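Local coordinates for adenosine monophosphate-protein transferase (PDB 2EKM), which is of unknown function but belongs to the adenosine-specific kinase family and so probably acts on adenosine or one of its nucleotides, at residues V18-S23 and G81-I86; G46-E51 and K69-T74; R108-T113 and R128-V133; Q118-E123 and G132-Y137. All blocks are in the same frame, centred on the assembly; numbering follows the deposited sequence.

Overall arrangement
Read from the N terminus, the chain illustrates how two antiparallel sheets of one chain are tied together. Contact 1 closes the first long loop, drawing strand 16-22 against strand 83-89 across 57 intervening residues. Nested within that loop, contact 2 lays helix 65-78 on strand 44-50, the neighbour of 83-89 in the same five-stranded sheet. Contact 3 opens only after contact 1 has closed; it brings strand 108-113, beside 16-22, against strand 128-135 of the three-stranded sheet. Contact 4 pairs 118-123 with 132-137, starting inside the loop of contact 3 and ending beyond it, so the two overlap and share Gly132 and Val133.

Contact 1 (V18-S23 and G81-I86); sequences VIIGQS and GHTFVI
Phe84 lies across Gly21 in this antiparallel pairing of strands 16-22 and 83-89, a worked example of the aromatic rescue of a glycine in a beta sheet. With CG set between its own backbone N and carbonyl carbon (chi1 72°), the ring folds back over the neighbouring strand. Gly21 CA sits 3.8 Å from the centroid of the Phe84 ring, over its face, in a CH-pi contact. A side chain on Gly21 would run into Phe84 CZ, so the glycine is what lets the ring lie so low. Further along the strand, Ser23 CB touches Phe84 CD2 at 3.7 Å, while Ser23 OG turns to Thr28. On the other side of the glycine, toward the start of the segment, Ile19 packs alongside Ile86, their CB atoms 4.1 Å apart, and helix 93-101 covers this face by way of Ile100. Two backbone bonds join the isoleucines: Ile19 N to Ile86 O and Ile86 N to Ile19 O, both 2.7 Å. A second pair links Gly21 and Phe84, and the ladder ends with Ser23 N bonded to His82 O at 2.9 Å. On the other face, Ile20 CG2 meets Thr83 CG2 at 3.9 Å. An alanine in place of Phe84 would remove the ring, and would probably leave the backbone of Gly21 uncovered and Ile100 without one of its neighbours. The chemistry therefore divides the work: the backbone ladder fixes the register, while an aromatic face supplies the apolar cover that glycine cannot.

Contact 2 (G46-E51 and K69-T74); sequences GIAFCE and KLAQQT
Gly46 and Ala71 meet where helix 65-78 rests on the five-stranded sheet, an alpha/beta layer packing in which small residues let the two elements come close. The axes of strand 46-50 and helix 69-74 approach to 6.5 Å and run roughly parallel, 25° apart. At the start of the strand, the carbonyl O of Gly46 is 3.9 Å from Ala71 CB, so the glycine meets the helix through its backbone. Ile47 follows with its side chain directed away from this helix, toward Leu32 and Leu36 of helix 28-37; its carbonyl carbon C nevertheless lies 4.0 Å from Ala71 CB. The sheet is thus sandwiched at this strand, helix 65-78 on one face and helix 28-37 on the other. Ala48 turns its methyl toward helix 65-78 and makes most of the strand's share of the contact, with Ile58 of the adjacent strand at its flank. Phe49 reverts to the far face, where its ring meets that of His82. Beyond Cys50 the strand gives way to Glu51, whose carboxylate leaves the helix altogether and forms a salt bridge with Arg59. On the helical side the following turn is also linked to the sheet, Thr74 OG1 being hydrogen-bonded to Tyr87 OH of strand 83-89. Two methyl groups make the centre, Ala48 CB and Ala71 CB standing 3.6 Å apart. The strand methyl also presses against the helix backbone: Ala48 CB lies 3.8 Å from Gln72 N and only 3.3 Å from Ala71 O.

Contact 3 (R108-T113 and R128-V133); sequences RIFAAT and RGVIGV
Val130 O accepts a hydrogen bond from a water 3.1 Å away, and this water in turn takes a weak one from Arg108 NH1, bridging two strands of different sheets. Strands 108-113 and 128-133 face each other at 6.9 Å between axes, a sheet-on-sheet packing through side chains. The other terminal nitrogen of the arginine, NH2, is hydrogen-bonded to Gln22 OE1. Phe110 fills the middle. Val130 CG1, anti to its backbone N (chi1 176°), lies 3.6 Å from the centroid of the Phe110 ring and almost exactly on its normal, a centred CH-pi contact. The ring turns its edge to the arginine: Phe110 CE1 sits 3.4 Å above the guanidinium plane of Arg108, over its centre. An alanine in place of Phe110 would be likely to leave Val130 CG1 facing a gap and the guanidinium of Arg108 freer to turn. Phe110 and Ala111 both face Ile20 in a classic beta bulge against strand 16-22, with the side chains of both residues directed toward strand 128-135. Phe110 O is meanwhile hydrogen-bonded to Gln22 NE2 of the third subunit, which ties the bulge into the trimer. Both bulge residues meet Val133: its CG1 touches Phe110 CB, and its CG2 reaches Phe110 O at 3.7 Å and Ala111 CB at 4.1 Å.

Contact 4 (Q118-E123 and G132-Y137); sequences QVLVAE and GVVDGY
Gln118 and Val134 form a hydrogen-bonded antiparallel pair in the hairpin of strands 117-123 and 128-135, whose short segments run 158° apart with axes 4.5 Å from each other. Val134 N donates to Gln118 O at 2.8 Å, and Gln118 N returns a bond of 3.1 Å to Val134 O. Two residues on, Leu120 N reaches Gly132 O at 2.8 Å. Gly132 has backbone angles that would jam a side chain against the carbonyl O of Ile131. Side chains then sort onto two faces. On one, Gln118 and Val134 run alongside each other in the same direction, their CB atoms 3.9 Å apart. Leu120 continues this layer: its CB and CG pass over Gly132 O, and its CD2 touches Val134 CG2 at 4.3 Å. This branch is anti to the Val134 carbonyl carbon, CG1 being anti to N (chi1 180°). The third subunit covers the layer, Ala122 of that chain packing on Leu120 and its Gly127 on Val134. On the reverse face the side chains of Val119 and Val133 cross, CG2 of the first 4.2 Å from CG1 of the second, and Val119 also meets Ile20 of the larger sheet. Val133 CB settles 3.3 Å from Gln118 O. Past the paired residues, Asp135 OD2 is hydrogen-bonded to His82 of the third subunit. The hairpin thus shows how one strand pair can serve two interfaces: backbone bonds hold the strands together, leaving the face of Val119 and Val133 for the protein's own core and that of Gln118, Leu120 and Val134 for a neighbouring subunit.

Contact 1 (V18-S23 and G81-I86)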
loop_
_atom_site.group_PDB
_atom_site.type_symbol
_atom_site.label_atom_id
_atom_site.label_comp_id
_atom_site.label_asym_id
_atom_site.label_seq_id
_atom_site.Cartn_x
_atom_site.Cartn_y
_atom_site.Cartn_z
ATOM N N VAL A 18 -6.879 -13.070 -8.775
ATOM C CA VAL A 18 -7.046 -12.926 -7.343
ATOM C C VAL A 18 -6.520 -11.559 -6.928
ATOM O O VAL A 18 -5.551 -11.059 -7.497
ATOM C CB VAL A 18 -6.293 -14.047 -6.574
ATOM C CG1 VAL A 18 -4.784 -13.860 -6.702
ATOM C CG2 VAL A 18 -6.726 -14.058 -5.111
ATOM N N ILE A 19 -7.194 -10.948 -5.964
ATOM C CA ILE A 19 -6.803 -9.649 -5.435
ATOM C C ILE A 19 -6.748 -9.808 -3.920
ATOM O O ILE A 19 -7.742 -10.175 -3.287
ATOM C CB ILE A 19 -7.828 -8.547 -5.791
ATOM C CG1 ILE A 19 -7.906 -8.374 -7.310
ATOM C CG2 ILE A 19 -7.408 -7.222 -5.146
ATOM C CD1 ILE A 19 -8.996 -7.426 -7.762
ATOM N N ILE A 20 -5.582 -9.539 -3.346
ATOM C CA ILE A 20 -5.392 -9.677 -1.910
ATOM C C ILE A 20 -4.959 -8.355 -1.287
ATOM O O ILE A 20 -4.092 -7.659 -1.818
ATOM C CB ILE A 20 -4.329 -10.762 -1.610
ATOM C CG1 ILE A 20 -4.705 -12.057 -2.337
ATOM C CG2 ILE A 20 -4.239 -11.008 -0.110
ATOM C CD1 ILE A 20 -3.669 -13.162 -2.230
ATOM N N GLY A 21 -5.574 -8.009 -0.161
ATOM C CA GLY A 21 -5.224 -6.769 0.501
ATOM C C GLY A 21 -5.446 -6.800 1.998
ATOM O O GLY A 21 -5.549 -7.863 2.608
ATOM N N GLN A 22 -5.526 -5.614 2.587
ATOM C CA GLN A 22 -5.731 -5.475 4.019
ATOM C C GLN A 22 -6.827 -4.449 4.253
ATOM O O GLN A 22 -6.887 -3.420 3.571
ATOM C CB GLN A 22 -4.438 -5.009 4.680
ATOM C CG GLN A 22 -4.472 -4.964 6.188
ATOM C CD GLN A 22 -3.170 -4.435 6.747
ATOM O OE1 GLN A 22 -2.092 -4.811 6.287
ATOM N NE2 GLN A 22 -3.259 -3.560 7.742
ATOM N N SER A 23 -7.679 -4.727 5.230
ATOM C CA SER A 23 -8.790 -3.847 5.548
ATOM C C SER A 23 -9.036 -3.835 7.058
ATOM O O SER A 23 -8.187 -4.264 7.839
ATOM C CB SER A 23 -10.041 -4.350 4.818
ATOM O OG SER A 23 -11.124 -3.464 4.985
ATOM N N GLY A 81 -4.753 -11.694 10.375
ATOM C CA GLY A 81 -5.867 -10.827 10.709
ATOM C C GLY A 81 -6.051 -9.637 9.781
ATOM O O GLY A 81 -5.082 -9.004 9.360
ATOM N N HIS A 82 -7.313 -9.349 9.461
ATOM C CA HIS A 82 -7.713 -8.236 8.596
ATOM C C HIS A 82 -7.328 -8.322 7.114
ATOM O O HIS A 82 -7.401 -7.332 6.377
ATOM C CB HIS A 82 -7.239 -6.903 9.196
ATOM C CG HIS A 82 -8.175 -6.351 10.229
ATOM N ND1 HIS A 82 -9.406 -6.917 10.494
ATOM C CD2 HIS A 82 -8.084 -5.261 11.028
ATOM C CE1 HIS A 82 -10.031 -6.199 11.410
ATOM N NE2 HIS A 82 -9.250 -5.188 11.751
ATOM N N THR A 83 -6.935 -9.511 6.682
ATOM C CA THR A 83 -6.582 -9.737 5.287
ATOM C C THR A 83 -7.872 -10.022 4.518
ATOM O O THR A 83 -8.764 -10.701 5.028
ATOM C CB THR A 83 -5.659 -10.973 5.127
ATOM O OG1 THR A 83 -4.456 -10.780 5.877
ATOM C CG2 THR A 83 -5.302 -11.188 3.660
ATOM N N PHE A 84 -7.992 -9.480 3.310
ATOM C CA PHE A 84 -9.161 -9.768 2.501
ATOM C C PHE A 84 -8.668 -10.371 1.191
ATOM O O PHE A 84 -7.577 -10.044 0.714
ATOM C CB PHE A 84 -10.037 -8.514 2.282
ATOM C CG PHE A 84 -9.450 -7.479 1.356
ATOM C CD1 PHE A 84 -9.511 -7.641 -0.025
ATOM C CD2 PHE A 84 -8.905 -6.305 1.863
ATOM C CE1 PHE A 84 -9.040 -6.646 -0.887
ATOM C CE2 PHE A 84 -8.432 -5.305 1.012
ATOM C CZ PHE A 84 -8.503 -5.478 -0.368
ATOM N N VAL A 85 -9.459 -11.285 0.643
ATOM C CA VAL A 85 -9.116 -11.965 -0.594
ATOM C C VAL A 85 -10.309 -11.938 -1.534
ATOM O O VAL A 85 -11.433 -12.242 -1.131
ATOM C CB VAL A 85 -8.729 -13.447 -0.338
ATOM C CG1 VAL A 85 -8.461 -14.159 -1.665
ATOM C CG2 VAL A 85 -7.498 -13.517 0.553
ATOM N N ILE A 86 -10.055 -11.565 -2.784
ATOM C CA ILE A 86 -11.096 -11.510 -3.799
ATOM C C ILE A 86 -10.686 -12.327 -5.021
ATOM O O ILE A 86 -9.558 -12.220 -5.503
ATOM C CB ILE A 86 -11.356 -10.062 -4.290
ATOM C CG1 ILE A 86 -11.845 -9.179 -3.140
ATOM C CG2 ILE A 86 -12.395 -10.079 -5.402
ATOM C CD1 ILE A 86 -11.971 -7.706 -3.523
#

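Contact 2 (G46-E51 and K69-T74)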
loop_
_atom_site.group_PDB
_atom_site.type_symbol
_atom_site.label_atom_id
_atom_site.label_comp_id
_atom_site.label_asym_id
_atom_site.label_seq_id
_atom_site.Cartn_x
_atom_site.Cartn_y
_atom_site.Cartn_z
ATOM N N GLY A 46 -15.919 -13.734 -5.572
ATOM C CA GLY A 46 -15.994 -14.353 -4.263
ATOM C C GLY A 46 -15.126 -13.518 -3.339
ATOM O O GLY A 46 -14.022 -13.124 -3.723
ATOM N N ILE A 47 -15.613 -13.260 -2.127
ATOM C CA ILE A 47 -14.897 -12.427 -1.162
ATOM C C ILE A 47 -14.709 -13.081 0.203
ATOM O O ILE A 47 -15.637 -13.674 0.743
ATOM C CB ILE A 47 -15.663 -11.110 -0.908
ATOM C CG1 ILE A 47 -15.926 -10.396 -2.231
ATOM C CG2 ILE A 47 -14.881 -10.224 0.066
ATOM C CD1 ILE A 47 -17.046 -9.368 -2.146
ATOM N N ALA A 48 -13.511 -12.947 0.763
ATOM C CA ALA A 48 -13.222 -13.490 2.085
ATOM C C ALA A 48 -12.501 -12.404 2.879
ATOM O O ALA A 48 -11.655 -11.690 2.333
ATOM C CB ALA A 48 -12.350 -14.732 1.978
ATOM N N PHE A 49 -12.848 -12.282 4.158
ATOM C CA PHE A 49 -12.250 -11.280 5.041
ATOM C C PHE A 49 -11.930 -11.888 6.405
ATOM O O PHE A 49 -12.782 -12.523 7.027
ATOM C CB PHE A 49 -13.209 -10.096 5.214
ATOM C CG PHE A 49 -12.770 -9.102 6.253
ATOM C CD1 PHE A 49 -11.608 -8.348 6.075
ATOM C CD2 PHE A 49 -13.522 -8.911 7.410
ATOM C CE1 PHE A 49 -11.207 -7.421 7.033
ATOM C CE2 PHE A 49 -13.130 -7.984 8.377
ATOM C CZ PHE A 49 -11.973 -7.237 8.191
ATOM N N CYS A 50 -10.707 -11.677 6.873
ATOM C CA CYS A 50 -10.283 -12.225 8.154
ATOM C C CYS A 50 -10.581 -11.345 9.367
ATOM O O CYS A 50 -9.779 -10.482 9.732
ATOM C CB CYS A 50 -8.787 -12.544 8.123
ATOM S SG CYS A 50 -8.303 -13.851 6.955
ATOM N N GLU A 51 -11.739 -11.560 9.985
ATOM C CA GLU A 51 -12.099 -10.816 11.190
ATOM C C GLU A 51 -10.963 -11.140 12.166
ATOM O O GLU A 51 -10.628 -12.309 12.364
ATOM C CB GLU A 51 -13.439 -11.316 11.722
ATOM C CG GLU A 51 -13.821 -10.780 13.084
ATOM C CD GLU A 51 -15.137 -11.352 13.565
ATOM O OE1 GLU A 51 -15.337 -12.580 13.430
ATOM O OE2 GLU A 51 -15.967 -10.578 14.077
ATOM N N LYS A 69 -15.294 -20.178 -2.294
ATOM C CA LYS A 69 -14.471 -21.218 -1.676
ATOM C C LYS A 69 -12.982 -20.933 -1.844
ATOM O O LYS A 69 -12.197 -21.117 -0.916
ATOM C CB LYS A 69 -14.807 -22.591 -2.272
ATOM C CG LYS A 69 -16.113 -23.183 -1.758
ATOM C CD LYS A 69 -16.337 -24.584 -2.311
ATOM C CE LYS A 69 -17.455 -25.307 -1.569
ATOM N NZ LYS A 69 -18.777 -24.633 -1.700
ATOM N N LEU A 70 -12.595 -20.488 -3.031
ATOM C CA LEU A 70 -11.200 -20.163 -3.286
ATOM C C LEU A 70 -10.763 -19.052 -2.332
ATOM O O LEU A 70 -9.709 -19.138 -1.711
ATOM C CB LEU A 70 -11.023 -19.705 -4.734
ATOM C CG LEU A 70 -11.136 -20.816 -5.777
ATOM C CD1 LEU A 70 -11.170 -20.220 -7.178
ATOM C CD2 LEU A 70 -9.953 -21.763 -5.618
ATOM N N ALA A 71 -11.583 -18.012 -2.220
ATOM C CA ALA A 71 -11.276 -16.889 -1.336
ATOM C C ALA A 71 -11.123 -17.359 0.107
ATOM O O ALA A 71 -10.202 -16.946 0.806
ATOM C CB ALA A 71 -12.377 -15.832 -1.426
ATOM N N GLN A 72 -12.038 -18.219 0.550
ATOM C CA GLN A 72 -12.000 -18.751 1.911
ATOM C C GLN A 72 -10.698 -19.512 2.164
ATOM O O GLN A 72 -10.012 -19.289 3.162
ATOM C CB GLN A 72 -13.191 -19.692 2.142
ATOM C CG GLN A 72 -14.558 -18.997 2.219
ATOM C CD GLN A 72 -15.721 -19.982 2.238
ATOM O OE1 GLN A 72 -16.852 -19.623 2.571
ATOM N NE2 GLN A 72 -15.448 -21.227 1.866
ATOM N N GLN A 73 -10.367 -20.416 1.249
ATOM C CA GLN A 73 -9.160 -21.226 1.365
ATOM C C GLN A 73 -7.899 -20.371 1.427
ATOM O O GLN A 73 -7.076 -20.529 2.327
ATOM C CB GLN A 73 -9.088 -22.204 0.189
ATOM C CG GLN A 73 -10.236 -23.200 0.183
ATOM C CD GLN A 73 -10.486 -23.824 -1.176
ATOM O OE1 GLN A 73 -11.436 -24.582 -1.350
ATOM N NE2 GLN A 73 -9.639 -23.504 -2.148
ATOM N N THR A 74 -7.753 -19.460 0.472
ATOM C CA THR A 74 -6.591 -18.587 0.438
ATOM C C THR A 74 -6.497 -17.733 1.704
ATOM O O THR A 74 -5.412 -17.546 2.249
ATOM C CB THR A 74 -6.624 -17.695 -0.825
ATOM O OG1 THR A 74 -6.497 -18.531 -1.985
ATOM C CG2 THR A 74 -5.484 -16.680 -0.814
#

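Contact 3 (R108-T113 and R128-V133)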
loop_
_atom_site.group_PDB
_atom_site.type_symbol
_atom_site.label_atom_id
_atom_site.label_comp_id
_atom_site.label_asym_id
_atom_site.label_seq_id
_atom_site.Cartn_x
_atom_site.Cartn_y
_atom_site.Cartn_z
ATOM N N ARG A 108 -4.959 -1.125 2.216
ATOM C CA ARG A 108 -4.029 -1.271 1.106
ATOM C C ARG A 108 -4.257 -2.596 0.399
ATOM O O ARG A 108 -4.979 -3.462 0.904
ATOM C CB ARG A 108 -2.587 -1.218 1.605
ATOM C CG ARG A 108 -2.276 -2.247 2.676
ATOM C CD ARG A 108 -0.794 -2.271 2.976
ATOM N NE ARG A 108 -0.524 -2.983 4.214
ATOM C CZ ARG A 108 0.687 -3.331 4.626
ATOM N NH1 ARG A 108 1.750 -3.034 3.890
ATOM N NH2 ARG A 108 0.831 -3.970 5.778
ATOM N N ILE A 109 -3.630 -2.745 -0.764
ATOM C CA ILE A 109 -3.747 -3.958 -1.557
ATOM C C ILE A 109 -2.348 -4.545 -1.750
ATOM O O ILE A 109 -1.408 -3.816 -2.066
ATOM C CB ILE A 109 -4.374 -3.640 -2.929
ATOM C CG1 ILE A 109 -5.700 -2.901 -2.716
ATOM C CG2 ILE A 109 -4.588 -4.926 -3.727
ATOM C CD1 ILE A 109 -6.348 -2.415 -4.001
ATOM N N PHE A 110 -2.220 -5.858 -1.551
ATOM C CA PHE A 110 -0.937 -6.541 -1.682
ATOM C C PHE A 110 -0.657 -7.066 -3.094
ATOM O O PHE A 110 0.495 -7.084 -3.536
ATOM C CB PHE A 110 -0.852 -7.712 -0.689
ATOM C CG PHE A 110 -0.912 -7.296 0.767
ATOM C CD1 PHE A 110 0.045 -6.441 1.303
ATOM C CD2 PHE A 110 -1.911 -7.785 1.602
ATOM C CE1 PHE A 110 0.010 -6.076 2.661
ATOM C CE2 PHE A 110 -1.958 -7.430 2.953
ATOM C CZ PHE A 110 -0.995 -6.574 3.483
ATOM N N ALA A 111 -1.700 -7.493 -3.797
ATOM C CA ALA A 111 -1.512 -8.023 -5.136
ATOM C C ALA A 111 -2.809 -8.149 -5.925
ATOM O O ALA A 111 -3.889 -8.285 -5.357
ATOM C CB ALA A 111 -0.828 -9.394 -5.056
ATOM N N ALA A 112 -2.669 -8.099 -7.243
ATOM C CA ALA A 112 -3.772 -8.249 -8.190
ATOM C C ALA A 112 -3.077 -8.966 -9.343
ATOM O O ALA A 112 -2.271 -8.359 -10.052
ATOM C CB ALA A 112 -4.285 -6.889 -8.634
ATOM N N THR A 113 -3.368 -10.249 -9.532
ATOM C CA THR A 113 -2.675 -10.996 -10.573
ATOM C C THR A 113 -3.298 -12.349 -10.913
ATOM O O THR A 113 -4.188 -12.837 -10.215
ATOM C CB THR A 113 -1.212 -11.250 -10.129
ATOM O OG1 THR A 113 -0.441 -11.755 -11.223
ATOM C CG2 THR A 113 -1.184 -12.275 -8.992
ATOM N N ARG A 128 -0.235 -13.519 12.769
ATOM C CA ARG A 128 0.383 -13.450 11.450
ATOM C C ARG A 128 0.135 -12.127 10.727
ATOM O O ARG A 128 -0.924 -11.509 10.873
ATOM C CB ARG A 128 -0.125 -14.616 10.591
ATOM C CG ARG A 128 0.211 -15.999 11.172
ATOM C CD ARG A 128 -0.719 -17.087 10.628
ATOM N NE ARG A 128 -0.490 -17.405 9.219
ATOM C CZ ARG A 128 0.526 -18.139 8.768
ATOM N NH1 ARG A 128 1.419 -18.636 9.615
ATOM N NH2 ARG A 128 0.640 -18.396 7.470
ATOM N N GLY A 129 1.129 -11.702 9.951
ATOM C CA GLY A 129 1.022 -10.466 9.196
ATOM C C GLY A 129 1.640 -10.637 7.820
ATOM O O GLY A 129 2.644 -11.333 7.675
ATOM N N VAL A 130 1.041 -10.013 6.809
ATOM C CA VAL A 130 1.547 -10.110 5.440
ATOM C C VAL A 130 2.682 -9.108 5.231
ATOM O O VAL A 130 2.507 -7.916 5.459
ATOM C CB VAL A 130 0.428 -9.821 4.411
ATOM C CG1 VAL A 130 1.001 -9.820 2.996
ATOM C CG2 VAL A 130 -0.682 -10.867 4.537
ATOM N N ILE A 131 3.849 -9.585 4.806
ATOM C CA ILE A 131 4.967 -8.673 4.593
ATOM C C ILE A 131 5.266 -8.434 3.117
ATOM O O ILE A 131 6.111 -7.606 2.777
ATOM C CB ILE A 131 6.252 -9.175 5.295
ATOM C CG1 ILE A 131 6.706 -10.502 4.689
ATOM C CG2 ILE A 131 6.000 -9.320 6.787
ATOM C CD1 ILE A 131 8.086 -10.934 5.160
ATOM N N GLY A 132 4.566 -9.155 2.248
ATOM C CA GLY A 132 4.770 -8.992 0.821
ATOM C C GLY A 132 4.304 -10.191 0.020
ATOM O O GLY A 132 3.693 -11.116 0.558
ATOM N N VAL A 133 4.582 -10.168 -1.278
ATOM C CA VAL A 133 4.207 -11.262 -2.160
ATOM C C VAL A 133 5.263 -11.456 -3.240
ATOM O O VAL A 133 6.062 -10.561 -3.507
ATOM C CB VAL A 133 2.863 -10.984 -2.880
ATOM C CG1 VAL A 133 1.758 -10.707 -1.863
ATOM C CG2 VAL A 133 3.019 -9.804 -3.834
HETATM O O HOH W 1 3.592 -5.371 4.122
#

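Contact 4 (Q118-E123 and G132-Y137)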
loop_
_atom_site.group_PDB
_atom_site.type_symbol
_atom_site.label_atom_id
_atom_site.label_comp_id
_atom_site.label_asym_id
_atom_site.label_seq_id
_atom_site.Cartn_x
_atom_site.Cartn_y
_atom_site.Cartn_z
ATOM N N GLN A 118 2.850 -16.097 -4.544
ATOM C CA GLN A 118 3.214 -16.520 -3.200
ATOM C C GLN A 118 3.001 -15.328 -2.269
ATOM O O GLN A 118 3.342 -14.193 -2.614
ATOM C CB GLN A 118 4.686 -16.931 -3.132
ATOM C CG GLN A 118 5.027 -18.281 -3.743
ATOM C CD GLN A 118 6.521 -18.558 -3.701
ATOM O OE1 GLN A 118 6.957 -19.711 -3.646
ATOM N NE2 GLN A 118 7.314 -17.494 -3.733
ATOM N N VAL A 119 2.427 -15.583 -1.099
ATOM C CA VAL A 119 2.212 -14.528 -0.120
ATOM C C VAL A 119 3.177 -14.806 1.027
ATOM O O VAL A 119 3.216 -15.916 1.559
ATOM C CB VAL A 119 0.756 -14.517 0.404
ATOM C CG1 VAL A 119 0.597 -13.448 1.474
ATOM C CG2 VAL A 119 -0.208 -14.244 -0.746
ATOM N N LEU A 120 3.973 -13.799 1.376
ATOM C CA LEU A 120 4.956 -13.910 2.445
ATOM C C LEU A 120 4.308 -13.480 3.753
ATOM O O LEU A 120 3.881 -12.336 3.899
ATOM C CB LEU A 120 6.167 -13.030 2.123
ATOM C CG LEU A 120 6.794 -13.315 0.749
ATOM C CD1 LEU A 120 7.834 -12.262 0.421
ATOM C CD2 LEU A 120 7.411 -14.706 0.737
ATOM N N VAL A 121 4.249 -14.403 4.706
ATOM C CA VAL A 121 3.614 -14.137 5.988
ATOM C C VAL A 121 4.554 -14.260 7.184
ATOM O O VAL A 121 5.183 -15.296 7.393
ATOM C CB VAL A 121 2.423 -15.100 6.200
ATOM C CG1 VAL A 121 1.667 -14.735 7.466
ATOM C CG2 VAL A 121 1.507 -15.059 4.989
ATOM N N ALA A 122 4.648 -13.188 7.963
ATOM C CA ALA A 122 5.489 -13.187 9.152
ATOM C C ALA A 122 4.612 -13.635 10.310
ATOM O O ALA A 122 3.434 -13.274 10.383
ATOM C CB ALA A 122 6.030 -11.791 9.412
ATOM N N GLU A 123 5.174 -14.425 11.212
ATOM C CA GLU A 123 4.414 -14.906 12.355
ATOM C C GLU A 123 5.105 -14.482 13.645
ATOM O O GLU A 123 6.328 -14.558 13.752
ATOM C CB GLU A 123 4.287 -16.432 12.289
ATOM C CG GLU A 123 3.265 -17.018 13.244
ATOM C CD GLU A 123 3.005 -18.488 12.972
ATOM O OE1 GLU A 123 3.974 -19.281 13.028
ATOM O OE2 GLU A 123 1.835 -18.845 12.698
ATOM N N GLY A 132 4.566 -9.155 2.248
ATOM C CA GLY A 132 4.770 -8.992 0.821
ATOM C C GLY A 132 4.304 -10.191 0.020
ATOM O O GLY A 132 3.693 -11.116 0.558
ATOM N N VAL A 133 4.582 -10.168 -1.278
ATOM C CA VAL A 133 4.207 -11.262 -2.160
ATOM C C VAL A 133 5.263 -11.456 -3.240
ATOM O O VAL A 133 6.062 -10.561 -3.507
ATOM C CB VAL A 133 2.863 -10.984 -2.880
ATOM C CG1 VAL A 133 1.758 -10.707 -1.863
ATOM C CG2 VAL A 133 3.019 -9.804 -3.834
ATOM N N VAL A 134 5.271 -12.640 -3.841
ATOM C CA VAL A 134 6.174 -12.928 -4.944
ATOM C C VAL A 134 5.202 -13.106 -6.101
ATOM O O VAL A 134 4.567 -14.151 -6.245
ATOM C CB VAL A 134 6.984 -14.227 -4.737
ATOM C CG1 VAL A 134 7.907 -14.460 -5.940
ATOM C CG2 VAL A 134 7.808 -14.123 -3.462
ATOM N N ASP A 135 5.066 -12.053 -6.899
ATOM C CA ASP A 135 4.155 -12.044 -8.032
ATOM C C ASP A 135 4.897 -12.363 -9.325
ATOM O O ASP A 135 5.600 -11.517 -9.871
ATOM C CB ASP A 135 3.500 -10.664 -8.154
ATOM C CG ASP A 135 2.360 -10.644 -9.153
ATOM O OD1 ASP A 135 2.272 -11.579 -9.974
ATOM O OD2 ASP A 135 1.558 -9.685 -9.120
ATOM N N GLY A 136 4.738 -13.587 -9.809
ATOM C CA GLY A 136 5.402 -13.959 -11.041
ATOM C C GLY A 136 6.889 -14.181 -10.870
ATOM O O GLY A 136 7.369 -14.479 -9.773
ATOM N N TYR A 137 7.628 -14.002 -11.959
ATOM C CA TYR A 137 9.063 -14.242 -11.944
ATOM C C TYR A 137 9.937 -13.002 -12.074
ATOM O O TYR A 137 9.446 -11.898 -12.322
ATOM C CB TYR A 137 9.399 -15.245 -13.049
ATOM C CG TYR A 137 8.562 -16.505 -12.964
ATOM C CD1 TYR A 137 8.819 -17.469 -11.990
ATOM C CD2 TYR A 137 7.482 -16.711 -13.822
ATOM C CE1 TYR A 137 8.024 -18.607 -11.869
ATOM C CE2 TYR A 137 6.674 -17.850 -13.710
ATOM C CZ TYR A 137 6.953 -18.793 -12.731
ATOM O OH TYR A 137 6.168 -19.917 -12.603
#